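Local coordinates for ABC transporter, periplasmic substrate-binding protein (Vibrio cholerae O1 biovar eltor, PDB 1TWY), which probably captures phosphate in the periplasm and hands it to an ABC-type membrane transporter, as substrate-binding proteins of this class do, at residues A39-V44 and V269-I274; A67-L72 and L240-S245; I216-A221 and Y233-P238. All blocks are in the same frame, centred on the assembly; numbering follows the deposited sequence.

Contact 1 of 3, residues A39-V44 and V269-I274; sequences ARIMDV and VEYGYI
I41 fits against two tyrosines, Y271 and Y273, which reach from just beyond the C-terminal end of helix 262-270 toward helix 36-52. Its CG1 stands anti to the backbone N (chi1 -170°), and from there CD1 at the tip of the branch meets the root of the Y271 ring, 3.8 Å from Y271 CG, crossing that side chain obliquely. The stem of the same isoleucine serves the other ring: I41 CB lies 3.8 Å from Y273 CE2, and the two side chains slide past each other in opposite directions. V44, one helical turn on, meets the far end of the first tyrosine tip to tip, with V44 CG2 4.0 Å from Y271 OH. R40 crosses Y273 at about a right angle; its guanidinium plane is turned 62° from the ring, and NH1 comes within 3.6 Å of Y273 OH. The contact is thus mainly apolar. Between the two tyrosines the helix ends in a Schellman motif, in which G272 takes a positive phi and its N bonds to V269 O. The side chains of Y271 and Y273 both leave the backbone toward helix 36-52. Beyond this surface contact, Y273 also meets the ring of F239 and touches A101 and D103 of strand 96-109, while M42 and A39 on helix 36-52 pack on V60 and M81 of strands 57-62 and 79-82.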
# COMPACT_ATOMS: atom_id res chain seq x y z
N ALA A 39 0.70 3.16 9.72
CA ALA A 39 0.26 3.49 11.06
C ALA A 39 -0.86 2.51 11.56
O ALA A 39 -0.99 2.33 12.72
CB ALA A 39 -0.29 4.90 11.12
N ARG A 40 -1.63 1.97 10.68
CA ARG A 40 -2.73 0.98 11.00
C ARG A 40 -2.06 -0.20 11.79
O ARG A 40 -2.38 -0.47 12.94
CB ARG A 40 -3.37 0.47 9.69
CG ARG A 40 -4.09 1.62 8.90
CD ARG A 40 -5.11 1.11 7.85
NE ARG A 40 -6.03 0.17 8.49
CZ ARG A 40 -6.27 -1.07 8.08
NH1 ARG A 40 -5.67 -1.58 7.01
NH2 ARG A 40 -7.13 -1.81 8.77
N ILE A 41 -0.97 -0.73 11.30
CA ILE A 41 -0.31 -1.83 12.04
C ILE A 41 0.59 -1.31 13.14
O ILE A 41 0.69 -1.89 14.19
CB ILE A 41 0.39 -2.80 11.08
CG1 ILE A 41 0.88 -4.08 11.77
CG2 ILE A 41 1.61 -2.16 10.33
CD1 ILE A 41 -0.29 -4.95 12.48
N MSE A 42 1.17 -0.10 12.94
CA MSE A 42 2.05 0.42 13.99
C MSE A 42 1.33 0.72 15.28
O MSE A 42 1.87 0.57 16.36
CB MSE A 42 2.91 1.64 13.53
CG MSE A 42 3.91 2.16 14.43
SE MSE A 42 5.33 0.76 14.66
CE MSE A 42 5.90 0.51 12.83
N ASP A 43 0.07 1.16 15.13
CA ASP A 43 -0.72 1.38 16.33
C ASP A 43 -0.82 0.11 17.23
O ASP A 43 -0.65 0.13 18.44
CB ASP A 43 -2.13 1.76 15.92
CG ASP A 43 -2.30 3.25 15.56
OD1 ASP A 43 -1.40 4.10 15.86
OD2 ASP A 43 -3.21 3.54 14.82
N VAL A 44 -1.03 -1.02 16.59
CA VAL A 44 -0.98 -2.30 17.33
C VAL A 44 0.38 -2.67 17.89
O VAL A 44 0.50 -3.11 19.04
CB VAL A 44 -1.40 -3.42 16.43
CG1 VAL A 44 -1.45 -4.75 17.22
CG2 VAL A 44 -2.84 -3.16 15.84
N VAL A 269 1.96 -10.48 10.38
CA VAL A 269 1.44 -11.54 9.57
C VAL A 269 -0.07 -11.76 9.82
O VAL A 269 -0.86 -11.99 8.89
CB VAL A 269 2.32 -12.79 9.74
CG1 VAL A 269 1.67 -14.01 9.14
CG2 VAL A 269 3.60 -12.47 9.09
N GLU A 270 -0.43 -11.77 11.08
CA GLU A 270 -1.78 -12.05 11.41
C GLU A 270 -2.72 -11.02 10.90
O GLU A 270 -3.88 -11.36 10.60
CB GLU A 270 -2.01 -12.36 12.89
CG GLU A 270 -2.12 -11.29 13.89
CD GLU A 270 -2.54 -11.89 15.25
OE1 GLU A 270 -3.61 -12.63 15.28
OE2 GLU A 270 -1.86 -11.50 16.28
N TYR A 271 -2.25 -9.78 10.79
CA TYR A 271 -3.10 -8.72 10.15
C TYR A 271 -3.10 -8.68 8.63
O TYR A 271 -3.76 -7.82 7.97
CB TYR A 271 -2.77 -7.39 10.78
CG TYR A 271 -3.37 -7.14 12.18
CD1 TYR A 271 -2.86 -7.69 13.34
CD2 TYR A 271 -4.55 -6.38 12.32
CE1 TYR A 271 -3.44 -7.46 14.58
CE2 TYR A 271 -5.10 -6.14 13.51
CZ TYR A 271 -4.55 -6.66 14.66
OH TYR A 271 -5.12 -6.48 15.89
N GLY A 272 -2.49 -9.64 8.00
CA GLY A 272 -2.52 -9.80 6.53
C GLY A 272 -1.39 -9.13 5.83
O GLY A 272 -1.40 -9.14 4.61
N TYR A 273 -0.31 -8.71 6.54
CA TYR A 273 0.81 -8.16 5.81
C TYR A 273 1.82 -9.27 5.58
O TYR A 273 1.70 -10.35 6.19
CB TYR A 273 1.43 -6.98 6.50
CG TYR A 273 0.42 -5.90 6.78
CD1 TYR A 273 0.02 -5.08 5.79
CD2 TYR A 273 -0.15 -5.79 8.00
CE1 TYR A 273 -0.89 -4.13 6.02
CE2 TYR A 273 -1.11 -4.82 8.26
CZ TYR A 273 -1.48 -4.01 7.25
OH TYR A 273 -2.44 -3.04 7.44
N ILE A 274 2.78 -9.07 4.72
CA ILE A 274 3.61 -10.17 4.15
C ILE A 274 5.07 -9.98 4.49
O ILE A 274 5.68 -8.92 4.31
CB ILE A 274 3.47 -10.24 2.65
CG1 ILE A 274 2.02 -10.65 2.27
CG2 ILE A 274 4.40 -11.25 2.04
CD1 ILE A 274 1.42 -9.61 1.36

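Contact 2 of 3, residues A67-L72 and L240-S245; sequences AGISLL and LILHYS
This is buried helix-on-sheet packing in one lobe of an alpha/beta fold of the periplasmic binding protein superfamily: helix 65-73 lies on strand 236-243, which is hydrogen-bonded on one side to strand 79-82 and on the other to strand 96-109. The local segments run nearly parallel, 18° apart, with their axes 9.6 Å from each other at closest approach, a spacing bridged chiefly by I69, L72 and L242. L72 does most of the work. Its CG is anti to the backbone N (chi1 -180°), and beyond it the two methyls part, one to the strand and one to the residue just past its end. CD2 rests on L242, 3.8 Å from L242 CB and close to the backbone O of the same residue, whereas CD1 turns to the ring of Y244, 3.9 Å from Y244 CE2. L242 points at the helix and also meets I69, whose CG1 lies 3.9 Å from L242 CD2 as the two side chains cross. The alternation of the strand is plain, for H243 points away from this helix and packs on I256 of helix 250-260, across the sheet. Past the strand end, Y244 slides alongside L72 in the opposite sense, its OH hydrogen-bonded to Q92 OE1. The ring turns its edge to the helix backbone, and L72 O lies in the ring plane, 3.7 Å from Y244 CE2.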
# COMPACT_ATOMS: atom_id res chain seq x y z
N ALA A 67 5.71 13.60 4.82
CA ALA A 67 5.83 14.41 6.02
C ALA A 67 6.65 13.63 7.03
O ALA A 67 7.42 14.19 7.76
CB ALA A 67 4.47 14.78 6.55
N GLY A 68 6.45 12.30 7.09
CA GLY A 68 7.23 11.51 7.99
C GLY A 68 8.74 11.62 7.74
O GLY A 68 9.43 11.78 8.75
N ILE A 69 9.16 11.46 6.51
CA ILE A 69 10.57 11.62 6.12
C ILE A 69 11.03 13.00 6.58
O ILE A 69 12.09 13.11 7.18
CB ILE A 69 10.73 11.45 4.65
CG1 ILE A 69 10.45 9.98 4.22
CG2 ILE A 69 12.10 11.91 4.23
CD1 ILE A 69 10.17 9.77 2.78
N SER A 70 10.26 14.04 6.29
CA SER A 70 10.67 15.40 6.67
C SER A 70 10.82 15.57 8.16
O SER A 70 11.80 16.18 8.63
CB SER A 70 9.63 16.38 6.17
OG SER A 70 10.01 17.73 6.53
N LEU A 71 9.86 15.06 8.93
CA LEU A 71 9.92 15.14 10.37
C LEU A 71 11.13 14.44 10.97
O LEU A 71 11.68 14.88 11.95
CB LEU A 71 8.60 14.65 10.99
CG LEU A 71 7.35 15.52 10.74
CD1 LEU A 71 6.03 14.71 11.13
CD2 LEU A 71 7.41 16.70 11.55
N LEU A 72 11.47 13.29 10.43
CA LEU A 72 12.69 12.58 10.86
C LEU A 72 13.95 13.37 10.50
O LEU A 72 14.85 13.45 11.36
CB LEU A 72 12.76 11.20 10.23
CG LEU A 72 13.97 10.36 10.59
CD1 LEU A 72 14.04 9.98 11.99
CD2 LEU A 72 14.00 9.10 9.67
N LEU A 240 8.29 0.57 4.97
CA LEU A 240 9.64 0.82 5.43
C LEU A 240 9.67 1.57 6.69
O LEU A 240 8.84 2.46 7.05
CB LEU A 240 10.38 1.64 4.38
CG LEU A 240 10.48 1.10 2.97
CD1 LEU A 240 11.35 2.04 2.19
CD2 LEU A 240 11.07 -0.39 2.96
N ILE A 241 10.69 1.28 7.48
CA ILE A 241 11.01 1.92 8.73
C ILE A 241 12.42 2.57 8.54
O ILE A 241 13.36 1.88 8.13
CB ILE A 241 11.09 0.93 9.86
CG1 ILE A 241 9.76 0.09 9.99
CG2 ILE A 241 11.36 1.63 11.16
CD1 ILE A 241 8.60 0.90 10.33
N LEU A 242 12.46 3.86 8.83
CA LEU A 242 13.65 4.72 8.64
C LEU A 242 14.07 5.24 10.00
O LEU A 242 13.29 5.70 10.81
CB LEU A 242 13.34 5.90 7.74
CG LEU A 242 13.07 5.74 6.26
CD1 LEU A 242 11.99 4.87 5.97
CD2 LEU A 242 12.67 7.10 5.69
N HIS A 243 15.40 5.28 10.24
CA HIS A 243 15.93 5.79 11.52
C HIS A 243 17.43 5.97 11.36
O HIS A 243 17.97 5.52 10.38
CB HIS A 243 15.62 4.89 12.70
CG HIS A 243 16.38 3.62 12.69
ND1 HIS A 243 16.31 2.71 11.65
CD2 HIS A 243 17.28 3.11 13.58
CE1 HIS A 243 17.11 1.69 11.91
NE2 HIS A 243 17.70 1.91 13.07
N TYR A 244 18.05 6.72 12.25
CA TYR A 244 19.53 6.95 12.17
C TYR A 244 20.25 5.94 13.04
O TYR A 244 20.47 6.18 14.18
CB TYR A 244 19.83 8.35 12.63
CG TYR A 244 19.30 9.34 11.70
CD1 TYR A 244 19.82 9.49 10.43
CD2 TYR A 244 18.17 10.10 12.03
CE1 TYR A 244 19.33 10.39 9.52
CE2 TYR A 244 17.70 11.04 11.16
CZ TYR A 244 18.25 11.18 9.90
OH TYR A 244 17.91 12.04 8.87
N SER A 245 20.56 4.78 12.48
CA SER A 245 20.97 3.61 13.32
C SER A 245 22.10 3.98 14.30
O SER A 245 22.10 3.56 15.48
CB SER A 245 21.36 2.41 12.46
OG SER A 245 22.70 2.52 11.98

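Contact 3 of 3, residues I216-A221 and Y233-P238; sequences IQFEKA and YQLSRP
Water 1 donates to I216 O at 2.6 Å and also to Y233 OH, so one solvent molecule joins a backbone carbonyl of segment 216-221 to a phenol of segment 233-238. The same hydroxyl has a partner on strand 96-109, the carbonyl of L105. A second water joins two backbone groups, donating to F218 O and accepting from Q234 N. The third links side chains: it accepts from Q234 NE2 at 3.0 Å and donates to E219 OE2, across carboxylate and amide planes only 10° apart. R120 serves both groups, its N bonding E219 OE2 and its NH2 bonding Q234 OE1.

The apolar part of the contact centres on the F218 ring. CG of F218 is anti to its backbone N (chi1 -172°), which carries the ring across to L235, and the two side chains cross at about a right angle. L235 CD1 makes a CH-pi contact over one face, 3.9 Å from the ring centroid, while CD2 of the same leucine lies over the same face, 3.6 Å from F218 CE2. Over the opposite face lies E219 CG, and Q234 CB meets the edge in plane. At the other end of the phenylalanine, F218 CB lies 3.7 Å from Y233 CE1. A type I' turn from F218 to A221 brings A221 O to the edge of the Y233 ring, 3.5 Å from CD1.

Direct contact between the segments is therefore largely carbon on carbon, and their polar coupling runs through three waters and R120, consistent with a partly buried junction in which waters bridge backbone and side-chain polar groups where the two segments do not pair directly.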
# COMPACT_ATOMS: atom_id res chain seq x y z
N ILE A 216 -8.04 -11.27 -9.97
CA ILE A 216 -7.40 -11.82 -11.16
C ILE A 216 -5.89 -11.75 -11.09
O ILE A 216 -5.28 -11.15 -10.17
CB ILE A 216 -7.90 -11.15 -12.41
CG1 ILE A 216 -7.58 -9.69 -12.38
CG2 ILE A 216 -9.39 -11.43 -12.52
CD1 ILE A 216 -7.93 -8.98 -13.78
N GLN A 217 -5.21 -12.45 -11.99
CA GLN A 217 -3.76 -12.34 -12.08
C GLN A 217 -3.34 -10.99 -12.61
O GLN A 217 -4.07 -10.33 -13.35
CB GLN A 217 -3.22 -13.42 -13.02
CG GLN A 217 -3.41 -14.79 -12.46
CD GLN A 217 -3.10 -15.89 -13.56
OE1 GLN A 217 -3.12 -15.63 -14.79
NE2 GLN A 217 -2.83 -17.07 -13.11
N PHE A 218 -2.13 -10.62 -12.27
CA PHE A 218 -1.41 -9.50 -12.86
C PHE A 218 -0.12 -10.03 -13.46
O PHE A 218 0.73 -10.61 -12.75
CB PHE A 218 -1.08 -8.44 -11.81
CG PHE A 218 -0.49 -7.18 -12.40
CD1 PHE A 218 -1.25 -6.38 -13.20
CD2 PHE A 218 0.79 -6.81 -12.09
CE1 PHE A 218 -0.78 -5.18 -13.71
CE2 PHE A 218 1.27 -5.62 -12.57
CZ PHE A 218 0.52 -4.83 -13.40
N GLU A 219 0.04 -9.81 -14.78
CA GLU A 219 1.17 -10.38 -15.56
C GLU A 219 1.29 -11.87 -15.27
O GLU A 219 2.37 -12.38 -15.04
CB GLU A 219 2.47 -9.65 -15.32
CG GLU A 219 2.46 -8.19 -15.85
CD GLU A 219 2.54 -8.05 -17.37
OE1 GLU A 219 2.46 -9.05 -18.15
OE2 GLU A 219 2.68 -6.88 -17.82
N LYS A 220 0.15 -12.55 -15.29
CA LYS A 220 0.04 -14.00 -15.13
C LYS A 220 0.46 -14.55 -13.75
O LYS A 220 0.39 -15.79 -13.52
CB LYS A 220 0.82 -14.78 -16.26
CG LYS A 220 0.22 -14.67 -17.64
CD LYS A 220 0.08 -16.07 -18.35
CE LYS A 220 -0.01 -15.92 -19.87
NZ LYS A 220 0.92 -14.83 -20.33
N ALA A 221 0.69 -13.67 -12.77
CA ALA A 221 1.03 -14.11 -11.42
C ALA A 221 -0.23 -14.02 -10.57
O ALA A 221 -0.95 -12.99 -10.60
CB ALA A 221 2.10 -13.23 -10.83
N TYR A 233 4.54 -11.54 -7.97
CA TYR A 233 3.37 -10.65 -8.12
C TYR A 233 3.78 -9.20 -7.87
O TYR A 233 4.25 -8.86 -6.81
CB TYR A 233 2.23 -11.16 -7.21
CG TYR A 233 0.98 -10.31 -7.34
CD1 TYR A 233 0.05 -10.62 -8.30
CD2 TYR A 233 0.68 -9.35 -6.43
CE1 TYR A 233 -1.14 -9.86 -8.43
CE2 TYR A 233 -0.51 -8.57 -6.57
CZ TYR A 233 -1.39 -8.88 -7.52
OH TYR A 233 -2.57 -8.20 -7.71
N GLN A 234 3.59 -8.34 -8.86
CA GLN A 234 4.17 -7.04 -8.87
C GLN A 234 3.41 -5.99 -7.99
O GLN A 234 4.01 -4.98 -7.68
CB GLN A 234 4.35 -6.45 -10.30
CG GLN A 234 5.34 -7.16 -11.24
CD GLN A 234 5.25 -6.48 -12.65
OE1 GLN A 234 5.16 -5.20 -12.75
NE2 GLN A 234 5.17 -7.29 -13.68
N LEU A 235 2.09 -6.17 -7.68
CA LEU A 235 1.31 -5.14 -7.14
C LEU A 235 1.37 -5.17 -5.61
O LEU A 235 0.52 -5.66 -4.89
CB LEU A 235 -0.15 -5.21 -7.64
CG LEU A 235 -0.23 -4.85 -9.14
CD1 LEU A 235 -1.72 -4.93 -9.54
CD2 LEU A 235 0.48 -3.55 -9.71
N SER A 236 2.50 -4.71 -5.12
CA SER A 236 2.70 -4.66 -3.70
C SER A 236 3.54 -3.44 -3.39
O SER A 236 4.21 -2.86 -4.22
CB SER A 236 3.40 -5.87 -3.20
OG SER A 236 4.76 -5.76 -3.48
N ARG A 237 3.48 -3.02 -2.15
CA ARG A 237 4.23 -1.86 -1.75
C ARG A 237 4.91 -2.21 -0.44
O ARG A 237 4.42 -3.03 0.31
CB ARG A 237 3.31 -0.65 -1.52
CG ARG A 237 2.32 -0.85 -0.44
CD ARG A 237 1.23 0.15 -0.48
NE ARG A 237 0.19 -0.17 0.46
CZ ARG A 237 -0.57 0.73 1.09
NH1 ARG A 237 -0.39 1.98 0.81
NH2 ARG A 237 -1.49 0.37 2.02
N PRO A 238 6.08 -1.62 -0.20
CA PRO A 238 6.80 -1.84 1.03
C PRO A 238 6.30 -1.02 2.20
O PRO A 238 5.91 0.16 1.94
CB PRO A 238 8.27 -1.38 0.67
CG PRO A 238 8.05 -0.34 -0.31
CD PRO A 238 6.85 -0.81 -1.13
O HOH W 1 -5.08 -9.38 -8.26
O HOH W 2 2.83 -9.62 -11.38
O HOH W 3 4.81 -5.39 -15.92

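Contact 2 uses strand 236-243, which pairs with strands 79-82 and 96-109, and contact 3 the residues leading into it, yet their centres are about 27 Å apart on opposite sides of the chain's centre. Contact 1 lies about 19 Å from contact 2 and about 20 Å from contact 3, centre to centre. It touches contact 2 through M42 CE and I241 CD1, 3.7 Å apart. In sequence, contact 1 joins helix 36-52 to the C-terminal region and so encloses the other two, and contact 3 falls between the segments of contact 2. Such nesting, with the chain passing from one region to the other along strand 236-243, fits the two-lobed plan of periplasmic binding proteins.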